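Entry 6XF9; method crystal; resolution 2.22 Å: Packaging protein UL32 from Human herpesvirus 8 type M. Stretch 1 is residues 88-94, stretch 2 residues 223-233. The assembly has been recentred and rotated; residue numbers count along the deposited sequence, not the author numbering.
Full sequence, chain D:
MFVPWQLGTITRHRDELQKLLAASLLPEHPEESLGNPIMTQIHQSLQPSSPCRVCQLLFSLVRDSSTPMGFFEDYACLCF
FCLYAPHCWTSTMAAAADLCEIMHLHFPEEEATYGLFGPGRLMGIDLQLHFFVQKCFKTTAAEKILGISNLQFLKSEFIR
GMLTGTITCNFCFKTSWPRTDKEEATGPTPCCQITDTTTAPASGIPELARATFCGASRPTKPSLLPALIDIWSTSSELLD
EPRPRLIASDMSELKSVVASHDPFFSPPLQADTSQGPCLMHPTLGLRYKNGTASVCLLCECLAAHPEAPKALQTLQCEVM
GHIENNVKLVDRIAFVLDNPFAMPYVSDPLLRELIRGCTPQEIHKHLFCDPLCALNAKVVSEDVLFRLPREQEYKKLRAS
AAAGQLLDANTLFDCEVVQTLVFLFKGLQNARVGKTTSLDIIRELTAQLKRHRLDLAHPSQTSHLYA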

# COMPACT_ATOMS: atom_id res chain seq x y z
N CYS D 88 13.12 -7.64 38.27
CA CYS D 88 14.38 -8.36 38.11
C CYS D 88 14.33 -9.66 38.89
O CYS D 88 13.29 -10.03 39.45
CB CYS D 88 15.55 -7.48 38.51
SG CYS D 88 15.36 -6.72 40.10
N TRP D 89 15.46 -10.38 38.92
CA TRP D 89 15.50 -11.61 39.70
C TRP D 89 15.39 -11.31 41.19
O TRP D 89 14.53 -11.88 41.87
CB TRP D 89 16.79 -12.39 39.41
CG TRP D 89 16.91 -13.58 40.30
CD1 TRP D 89 16.33 -14.79 40.13
CD2 TRP D 89 17.59 -13.62 41.56
NE1 TRP D 89 16.64 -15.61 41.20
CE2 TRP D 89 17.42 -14.91 42.08
CE3 TRP D 89 18.35 -12.70 42.28
CZ2 TRP D 89 17.96 -15.29 43.29
CZ3 TRP D 89 18.89 -13.09 43.49
CH2 TRP D 89 18.69 -14.36 43.98
N THR D 90 16.18 -10.36 41.68
CA THR D 90 16.22 -10.07 43.10
C THR D 90 14.86 -9.67 43.66
O THR D 90 14.51 -10.07 44.77
CB THR D 90 17.23 -8.95 43.42
OG1 THR D 90 18.54 -9.35 43.00
CG2 THR D 90 17.25 -8.66 44.92
N SER D 91 14.10 -8.90 42.91
CA SER D 91 12.78 -8.49 43.39
C SER D 91 11.83 -9.67 43.44
O SER D 91 10.92 -9.69 44.28
CB SER D 91 12.18 -7.38 42.53
OG SER D 91 13.11 -6.33 42.33
N THR D 92 12.00 -10.66 42.55
CA THR D 92 11.17 -11.86 42.62
C THR D 92 11.58 -12.74 43.80
O THR D 92 10.71 -13.26 44.52
CB THR D 92 11.29 -12.64 41.32
OG1 THR D 92 10.92 -11.78 40.24
CG2 THR D 92 10.40 -13.90 41.33
N MET D 93 12.89 -12.88 44.03
CA MET D 93 13.40 -13.61 45.18
C MET D 93 12.88 -13.01 46.48
O MET D 93 12.36 -13.73 47.34
CB MET D 93 14.93 -13.58 45.14
CG MET D 93 15.69 -14.44 46.15
SD MET D 93 15.32 -16.22 46.10
CE MET D 93 16.80 -16.79 46.92
N ALA D 94 13.01 -11.68 46.63
CA ALA D 94 12.56 -10.99 47.84
C ALA D 94 11.06 -11.13 48.06
O ALA D 94 10.61 -11.32 49.19
CB ALA D 94 12.95 -9.52 47.78
N SER D 223 22.61 -5.43 52.41
CA SER D 223 22.68 -5.55 50.97
C SER D 223 22.38 -6.98 50.55
O SER D 223 22.88 -7.93 51.14
CB SER D 223 24.06 -5.15 50.47
OG SER D 223 24.37 -5.81 49.26
N LEU D 224 21.57 -7.12 49.50
CA LEU D 224 21.26 -8.44 48.97
C LEU D 224 22.27 -8.90 47.93
O LEU D 224 22.12 -10.01 47.40
CB LEU D 224 19.85 -8.47 48.37
CG LEU D 224 18.73 -8.00 49.31
CD1 LEU D 224 17.37 -8.18 48.69
CD2 LEU D 224 18.81 -8.76 50.61
N LEU D 225 23.27 -8.08 47.62
CA LEU D 225 24.27 -8.49 46.63
C LEU D 225 24.90 -9.85 46.87
O LEU D 225 25.01 -10.63 45.91
CB LEU D 225 25.38 -7.43 46.55
CG LEU D 225 25.10 -6.39 45.50
CD1 LEU D 225 26.28 -5.43 45.40
CD2 LEU D 225 24.87 -7.13 44.21
N PRO D 226 25.31 -10.22 48.10
CA PRO D 226 25.90 -11.56 48.27
C PRO D 226 24.96 -12.67 47.84
O PRO D 226 25.40 -13.63 47.18
CB PRO D 226 26.22 -11.61 49.77
CG PRO D 226 26.39 -10.17 50.15
CD PRO D 226 25.34 -9.47 49.37
N ALA D 227 23.67 -12.58 48.19
CA ALA D 227 22.71 -13.61 47.80
C ALA D 227 22.64 -13.72 46.28
O ALA D 227 22.58 -14.82 45.73
CB ALA D 227 21.34 -13.29 48.37
N LEU D 228 22.59 -12.57 45.60
CA LEU D 228 22.65 -12.55 44.14
C LEU D 228 23.93 -13.22 43.64
O LEU D 228 23.88 -14.17 42.85
CB LEU D 228 22.54 -11.10 43.65
CG LEU D 228 22.90 -10.73 42.21
CD1 LEU D 228 21.88 -11.27 41.23
CD2 LEU D 228 23.01 -9.22 42.08
N ILE D 229 25.08 -12.76 44.13
CA ILE D 229 26.35 -13.26 43.60
C ILE D 229 26.51 -14.75 43.84
O ILE D 229 26.99 -15.49 42.97
CB ILE D 229 27.52 -12.47 44.22
CG1 ILE D 229 27.40 -10.99 43.87
CG2 ILE D 229 28.85 -13.01 43.72
CD1 ILE D 229 28.52 -10.18 44.40
N ASP D 230 26.10 -15.23 45.03
CA ASP D 230 26.22 -16.65 45.35
C ASP D 230 25.36 -17.50 44.42
O ASP D 230 25.87 -18.41 43.76
CB ASP D 230 25.82 -16.88 46.81
CG ASP D 230 25.85 -18.36 47.20
OD1 ASP D 230 26.42 -19.19 46.44
OD2 ASP D 230 25.30 -18.71 48.28
N ILE D 231 24.06 -17.22 44.38
CA ILE D 231 23.12 -18.06 43.64
C ILE D 231 23.45 -18.08 42.16
O ILE D 231 23.35 -19.13 41.51
CB ILE D 231 21.68 -17.58 43.89
CG1 ILE D 231 21.25 -17.93 45.31
CG2 ILE D 231 20.72 -18.14 42.85
CD1 ILE D 231 20.19 -17.03 45.85
N TRP D 232 23.83 -16.93 41.59
CA TRP D 232 24.03 -16.88 40.14
C TRP D 232 25.38 -17.43 39.71
O TRP D 232 25.50 -17.94 38.60
CB TRP D 232 23.84 -15.45 39.63
CG TRP D 232 22.39 -15.13 39.51
CD1 TRP D 232 21.58 -14.70 40.51
CD2 TRP D 232 21.56 -15.29 38.35
NE1 TRP D 232 20.29 -14.56 40.04
CE2 TRP D 232 20.25 -14.91 38.72
CE3 TRP D 232 21.79 -15.71 37.03
CZ2 TRP D 232 19.19 -14.93 37.82
CZ3 TRP D 232 20.72 -15.73 36.14
CH2 TRP D 232 19.44 -15.34 36.54
N SER D 233 26.39 -17.39 40.58
CA SER D 233 27.65 -18.02 40.19
C SER D 233 27.59 -19.53 40.37
O SER D 233 28.21 -20.27 39.59
CB SER D 233 28.81 -17.46 41.00
OG SER D 233 28.50 -17.52 42.38

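Two helices that cross steeply can be joined by one large aromatic side chain, and the packaging protein UL32 offers a compact example. Helices 89-94 and 225-233 cross at 104°, with axes 11.0 Å apart at closest approach; no hydrogen bond links the stretches, and the contact rests on apolar packing and an edge-to-face pair of indoles. Stretch 2 begins with a cap: Ser223 OG accepts from Leu225 N at 3.0 Å, satisfying an amide at the start of the helix. Next, Leu224 points toward stretch 1, its CD1 lying 3.8 Å from Thr90 CG2, a methyl-to-methyl contact. Ala227, small and one turn short of Ile231, touches Trp89 through its carbonyl, with Ala227 O 4.3 Å from Trp89 CH2. At Leu228 the backbones come nearest, Leu228 CA lying 7.0 Å from Thr90 CA, and Leu228 CD1 packs 4.0 Å from Trp89 CE3. Ile231 then places CD1 at the edge of the Trp89 ring, 3.6 Å from Trp89 CH2; the same methyl lies 3.6 Å from Met93 CE. Trp232 adds the last contact. Its CA-to-CB bond points sideways, yet its indole reaches back and sets Trp232 NE1 over one face of the Trp89 ring, 3.2 Å from Trp89 CD2. With ring planes at 89°, this is an edge-to-face pair, which directs the polarised N-H edge of one indole toward the electron-rich face of the other.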